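Cell division control protein 45 cdc45 putative (Entamoeba histolytica, PDB 6CC2) probably acts in DNA replication as a Cdc45 protein, a component of the CMG replicative helicase in eukaryotes. Local coordinates at residues Leu303-Gln308 and Thr312-Met317. Numbering follows the deposited sequence.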
loop_
_atom_site.group_PDB
_atom_site.type_symbol
_atom_site.label_atom_id
_atom_site.label_comp_id
_atom_site.label_asym_id
_atom_site.label_seq_id
_atom_site.Cartn_x
_atom_site.Cartn_y
_atom_site.Cartn_z
ATOM N N LEU A 303 -13.245 15.840 26.445
ATOM C CA LEU A 303 -11.971 15.212 26.095
ATOM C C LEU A 303 -11.750 13.915 26.870
ATOM O O LEU A 303 -11.097 12.995 26.365
ATOM C CB LEU A 303 -10.825 16.184 26.348
ATOM C CG LEU A 303 -10.703 17.357 25.382
ATOM C CD1 LEU A 303 -9.435 18.149 25.709
ATOM C CD2 LEU A 303 -10.665 16.913 23.928
ATOM N N SER A 304 -12.288 13.811 28.079
ATOM C CA SER A 304 -12.145 12.578 28.848
ATOM C C SER A 304 -12.816 11.403 28.148
ATOM O O SER A 304 -12.402 10.253 28.330
ATOM C CB SER A 304 -12.736 12.758 30.246
ATOM O OG SER A 304 -14.127 12.992 30.161
ATOM N N GLN A 305 -13.855 11.666 27.364
ATOM C CA GLN A 305 -14.493 10.627 26.563
ATOM C C GLN A 305 -13.801 10.439 25.226
ATOM O O GLN A 305 -13.600 9.303 24.784
ATOM C CB GLN A 305 -15.976 10.964 26.348
ATOM C CG GLN A 305 -16.866 10.727 27.583
ATOM C CD GLN A 305 -17.127 9.244 27.847
ATOM O OE1 GLN A 305 -17.371 8.464 26.926
ATOM N NE2 GLN A 305 -17.082 8.855 29.116
ATOM N N ALA A 306 -13.443 11.537 24.555
ATOM C CA ALA A 306 -12.865 11.426 23.224
ATOM C C ALA A 306 -11.481 10.792 23.264
ATOM O O ALA A 306 -11.038 10.205 22.269
ATOM C CB ALA A 306 -12.771 12.805 22.563
ATOM N N GLN A 307 -10.784 10.913 24.389
ATOM C CA GLN A 307 -9.398 10.460 24.485
ATOM C C GLN A 307 -9.235 9.115 25.193
ATOM O O GLN A 307 -8.104 8.639 25.338
ATOM C CB GLN A 307 -8.558 11.521 25.195
ATOM C CG GLN A 307 -8.394 12.787 24.381
ATOM C CD GLN A 307 -7.548 13.826 25.090
ATOM O OE1 GLN A 307 -7.421 13.794 26.301
ATOM N NE2 GLN A 307 -6.973 14.744 24.326
ATOM N N GLN A 308 -10.316 8.486 25.614
ATOM C CA GLN A 308 -10.198 7.104 26.057
ATOM C C GLN A 308 -10.415 6.166 24.878
ATOM O O GLN A 308 -10.807 6.576 23.780
ATOM C CB GLN A 308 -11.171 6.798 27.178
ATOM C CG GLN A 308 -12.622 6.772 26.771
ATOM C CD GLN A 308 -13.519 6.482 27.965
ATOM O OE1 GLN A 308 -13.929 7.390 28.683
ATOM N NE2 GLN A 308 -13.803 5.200 28.191
ATOM N N THR A 312 -14.314 1.628 24.906
ATOM C CA THR A 312 -14.923 1.907 26.199
ATOM C C THR A 312 -15.651 3.248 26.245
ATOM O O THR A 312 -16.367 3.505 27.210
ATOM C CB THR A 312 -13.870 1.854 27.314
ATOM O OG1 THR A 312 -12.858 2.832 27.084
ATOM C CG2 THR A 312 -13.232 0.468 27.375
HETATM N N MSE A 313 -15.500 4.084 25.224
HETATM C CA MSE A 313 -16.276 5.331 25.136
HETATM C C MSE A 313 -17.753 4.962 25.106
HETATM O O MSE A 313 -18.154 3.987 24.489
HETATM C CB MSE A 313 -15.872 6.143 23.914
HETATM C CG MSE A 313 -16.351 7.571 24.014
HETATM SE SE MSE A 313 -15.779 8.692 22.576
HETATM C CE MSE A 313 -16.912 8.004 21.142
ATOM N N SER A 314 -18.584 5.714 25.822
ATOM C CA SER A 314 -19.980 5.339 25.939
ATOM C C SER A 314 -20.657 5.365 24.572
ATOM O O SER A 314 -20.288 6.147 23.691
ATOM C CB SER A 314 -20.707 6.290 26.886
ATOM O OG SER A 314 -20.959 7.515 26.253
ATOM N N LEU A 315 -21.700 4.540 24.432
ATOM C CA LEU A 315 -22.473 4.535 23.191
ATOM C C LEU A 315 -23.161 5.874 22.969
ATOM O O LEU A 315 -23.310 6.306 21.820
ATOM C CB LEU A 315 -23.488 3.411 23.215
ATOM C CG LEU A 315 -24.272 3.165 21.925
ATOM C CD1 LEU A 315 -23.351 3.084 20.723
ATOM C CD2 LEU A 315 -25.086 1.891 22.025
ATOM N N GLU A 316 -23.551 6.555 24.048
ATOM C CA GLU A 316 -24.137 7.884 23.907
ATOM C C GLU A 316 -23.166 8.836 23.229
ATOM O O GLU A 316 -23.573 9.675 22.414
ATOM C CB GLU A 316 -24.548 8.440 25.275
ATOM C CG GLU A 316 -25.789 7.833 25.866
ATOM C CD GLU A 316 -25.541 6.554 26.645
ATOM O OE1 GLU A 316 -24.414 6.024 26.587
ATOM O OE2 GLU A 316 -26.472 6.083 27.306
HETATM N N MSE A 317 -21.875 8.724 23.533
HETATM C CA MSE A 317 -20.897 9.603 22.929
HETATM C C MSE A 317 -20.663 9.173 21.475
HETATM O O MSE A 317 -20.460 10.006 20.609
HETATM C CB MSE A 317 -19.578 9.591 23.696
HETATM C CG MSE A 317 -19.654 10.219 25.075
HETATM SE SE MSE A 317 -20.280 12.084 25.092
HETATM C CE MSE A 317 -22.160 11.743 25.549
HETATM O O HOH W 1 -17.230 5.750 29.105
#
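Q305 holds the backbone N of S314 through its side-chain amide. S314 N donates to Q305 OE1 at 3.2 Å, nearly straight (170°) and in the plane of the carbonyl. In the same amide, NE2 donates a hydrogen bond to water 1, which in turn donates to T312 O. Both ends of the amide are thus engaged, which fixes its rotation. A bend at chi2 (-74°) turns Q305 OE1 toward S314 N. The Q305 chain crosses M317 at about a right angle, with its CG 3.8 Å from M317 CG.

The two segments form a helix-loop-helix connection, from short helix 303-306 to helix 315-331. S314 is the N-cap of the second helix: its OG accepts from M317 N at 3.1 Å.

M313 (selenomethionine) brings SE 3.2 Å from Q305 O, which lies nearly in line with the CE-SE bond, beyond SE. This is consistent with a chalcogen contact. With CG anti to the backbone N (chi1 -164°), the M313 chain runs to Q305, where CG comes 3.2 Å from OE1. L267 of helix 267-273 also touches this side chain.

Q308 spans the loop: its NE2 donates to T312 OG1 at 2.8 Å, with the hydroxyl close to the amide plane. T312 OG1 is also hydrogen-bonded to S309 O. A306 packs on I296 of helix 288-298. M317 touches I301 and P302.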